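Local coordinates for L-Ribose isomerase (Acinetobacter, PDB 4Q0S), which probably catalyses the reversible isomerisation of the aldose L-ribose to its ketose, L-ribulose, in a cobalt-binding cupin barrel, at residues S220-E225 against H241-V246. Residues are numbered along the deposited sequence; the frame is centred on the assembly and turned at random.
Sequences SHEPTE and HDNDFV. With NCO (cobalt hexammine(III)), chain E.
In the wall of a ribitol pocket, Glu222 and Asn243 join two loop segments by a side-chain hydrogen bond. Asn243 donates from ND2 to Glu222 OE2 over 2.6 Å, nearly straight at 170°. The carboxylate oxygen accepts through its anti lone pair and lies almost in the amide plane, while the two flat groups stand 85° to each other. With CG anti to the carbonyl carbon (chi1 -60°), Glu222 CG lies 3.4 Å from Asn243 ND2; beyond CG the chain is extended. The same OE2 makes a salt bridge to Arg254 and a weak hydrogen bond to ribitol O2; OE1 accepts a weak bond from Ser220 OG. In the cupin barrel, 220-225 belongs to the loop leaving strand 211-217, whereas the segment 241-246 includes the short edge strand 244-245, which pairs antiparallel with strand 113-118. Next to the bond, His221 and Asp242 touch CB to CB at 3.7 Å, with ring and carboxylate planes perpendicular. Asp242 N makes a weak hydrogen bond to His221 O at 3.3 Å, and a water bridges His221 N to Asp242 OD2. The polar ends turn to other partners: His221 NE2 to Glu97 O, Asp242 OD1 to Arg121 in a salt bridge. Asp242 O accepts from ND1 of the cobalt ligand His119, placing this backbone in the second shell of the metal. Pro223, centre of an inverse gamma turn, sets CD 4.0 Å from ND1 at the edge of the His241 ring.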
loop_
_atom_site.group_PDB
_atom_site.type_symbol
_atom_site.label_atom_id
_atom_site.label_comp_id
_atom_site.label_asym_id
_atom_site.label_seq_id
_atom_site.Cartn_x
_atom_site.Cartn_y
_atom_site.Cartn_z
ATOM N N SER A 220 -16.865 -0.624 -22.128
ATOM C CA SER A 220 -17.821 -1.609 -21.643
ATOM C C SER A 220 -19.258 -1.212 -22.019
ATOM O O SER A 220 -19.825 -0.273 -21.459
ATOM C CB SER A 220 -17.688 -1.751 -20.127
ATOM O OG SER A 220 -18.499 -2.798 -19.636
ATOM N N HIS A 221 -19.832 -1.928 -22.983
ATOM C CA HIS A 221 -21.201 -1.673 -23.431
ATOM C C HIS A 221 -22.148 -2.476 -22.544
ATOM O O HIS A 221 -22.327 -3.675 -22.749
ATOM C CB HIS A 221 -21.384 -2.117 -24.889
ATOM C CG HIS A 221 -20.458 -1.442 -25.851
ATOM N ND1 HIS A 221 -20.670 -0.163 -26.320
ATOM C CD2 HIS A 221 -19.305 -1.863 -26.422
ATOM C CE1 HIS A 221 -19.689 0.173 -27.137
ATOM N NE2 HIS A 221 -18.846 -0.842 -27.216
ATOM N N GLU A 222 -22.752 -1.819 -21.560
ATOM C CA GLU A 222 -23.667 -2.499 -20.650
ATOM C C GLU A 222 -24.805 -1.604 -20.171
ATOM O O GLU A 222 -24.606 -0.743 -19.313
ATOM C CB GLU A 222 -22.909 -3.020 -19.426
ATOM C CG GLU A 222 -21.806 -4.013 -19.736
ATOM C CD GLU A 222 -21.041 -4.437 -18.491
ATOM O OE1 GLU A 222 -20.509 -3.547 -17.790
ATOM O OE2 GLU A 222 -20.969 -5.656 -18.217
ATOM N N PRO A 223 -26.012 -1.785 -20.731
ATOM C CA PRO A 223 -27.168 -0.975 -20.322
ATOM C C PRO A 223 -27.646 -1.412 -18.931
ATOM O O PRO A 223 -28.814 -1.761 -18.740
ATOM C CB PRO A 223 -28.201 -1.275 -21.408
ATOM C CG PRO A 223 -27.349 -1.599 -22.609
ATOM C CD PRO A 223 -26.290 -2.479 -22.000
ATOM N N THR A 224 -26.728 -1.389 -17.966
ATOM C CA THR A 224 -27.016 -1.795 -16.591
ATOM C C THR A 224 -27.954 -0.853 -15.842
ATOM O O THR A 224 -28.652 -0.031 -16.442
ATOM C CB THR A 224 -25.713 -1.927 -15.762
ATOM O OG1 THR A 224 -25.080 -0.646 -15.653
ATOM C CG2 THR A 224 -24.754 -2.910 -16.423
ATOM N N GLU A 225 -27.956 -0.990 -14.518
ATOM C CA GLU A 225 -28.798 -0.183 -13.642
ATOM C C GLU A 225 -28.150 1.172 -13.356
ATOM O O GLU A 225 -28.830 2.198 -13.304
ATOM C CB GLU A 225 -29.041 -0.936 -12.326
ATOM C CG GLU A 225 -30.497 -0.988 -11.874
ATOM C CD GLU A 225 -31.044 0.370 -11.468
ATOM O OE1 GLU A 225 -31.090 1.281 -12.322
ATOM O OE2 GLU A 225 -31.431 0.525 -10.289
ATOM N N HIS A 241 -25.531 -4.215 -26.495
ATOM C CA HIS A 241 -25.097 -5.120 -25.436
ATOM C C HIS A 241 -23.850 -5.857 -25.915
ATOM O O HIS A 241 -23.745 -6.215 -27.093
ATOM C CB HIS A 241 -26.195 -6.128 -25.088
ATOM C CG HIS A 241 -25.907 -6.927 -23.852
ATOM N ND1 HIS A 241 -25.626 -6.341 -22.634
ATOM C CD2 HIS A 241 -25.869 -8.265 -23.641
ATOM C CE1 HIS A 241 -25.429 -7.282 -21.729
ATOM N NE2 HIS A 241 -25.570 -8.459 -22.313
ATOM N N ASP A 242 -22.909 -6.079 -25.002
ATOM C CA ASP A 242 -21.664 -6.747 -25.350
ATOM C C ASP A 242 -21.287 -7.847 -24.363
ATOM O O ASP A 242 -20.115 -8.184 -24.214
ATOM C CB ASP A 242 -20.543 -5.707 -25.442
ATOM C CG ASP A 242 -19.290 -6.253 -26.090
ATOM O OD1 ASP A 242 -19.395 -6.853 -27.181
ATOM O OD2 ASP A 242 -18.197 -6.074 -25.512
ATOM N N ASN A 243 -22.284 -8.394 -23.675
ATOM C CA ASN A 243 -22.049 -9.479 -22.730
ATOM C C ASN A 243 -22.822 -10.694 -23.207
ATOM O O ASN A 243 -24.024 -10.615 -23.459
ATOM C CB ASN A 243 -22.522 -9.117 -21.319
ATOM C CG ASN A 243 -21.650 -8.070 -20.657
ATOM O OD1 ASN A 243 -20.475 -7.920 -20.991
ATOM N ND2 ASN A 243 -22.220 -7.350 -19.695
ATOM N N ASP A 244 -22.130 -11.817 -23.335
ATOM C CA ASP A 244 -22.764 -13.047 -23.780
ATOM C C ASP A 244 -22.381 -14.149 -22.804
ATOM O O ASP A 244 -21.340 -14.788 -22.956
ATOM C CB ASP A 244 -22.283 -13.410 -25.187
ATOM C CG ASP A 244 -23.173 -14.440 -25.867
ATOM O OD1 ASP A 244 -23.715 -15.331 -25.174
ATOM O OD2 ASP A 244 -23.320 -14.360 -27.107
ATOM N N PHE A 245 -23.216 -14.357 -21.792
ATOM C CA PHE A 245 -22.958 -15.387 -20.794
ATOM C C PHE A 245 -23.394 -16.746 -21.325
ATOM O O PHE A 245 -24.423 -16.853 -21.995
ATOM C CB PHE A 245 -23.702 -15.053 -19.499
ATOM C CG PHE A 245 -23.159 -13.845 -18.794
ATOM C CD1 PHE A 245 -22.144 -13.973 -17.849
ATOM C CD2 PHE A 245 -23.608 -12.571 -19.123
ATOM C CE1 PHE A 245 -21.581 -12.847 -17.246
ATOM C CE2 PHE A 245 -23.052 -11.435 -18.527
ATOM C CZ PHE A 245 -22.037 -11.576 -17.587
ATOM N N VAL A 246 -22.602 -17.774 -21.037
ATOM C CA VAL A 246 -22.914 -19.126 -21.484
ATOM C C VAL A 246 -24.228 -19.596 -20.862
ATOM O O VAL A 246 -25.051 -20.230 -21.526
ATOM C CB VAL A 246 -21.790 -20.113 -21.106
ATOM C CG1 VAL A 246 -22.150 -21.515 -21.567
ATOM C CG2 VAL A 246 -20.481 -19.672 -21.734
HETATM CO CO NCO E . -26.809 -17.538 -24.859
HETATM N N1 NCO E . -26.647 -17.020 -26.579
HETATM N N2 NCO E . -28.573 -17.179 -24.917
HETATM N N3 NCO E . -25.034 -17.900 -24.802
HETATM N N4 NCO E . -26.484 -15.840 -24.325
HETATM N N5 NCO E . -27.130 -19.231 -25.392
HETATM N N6 NCO E . -26.977 -18.054 -23.135
HETATM O O HOH W 1 -18.324 -3.815 -23.836
#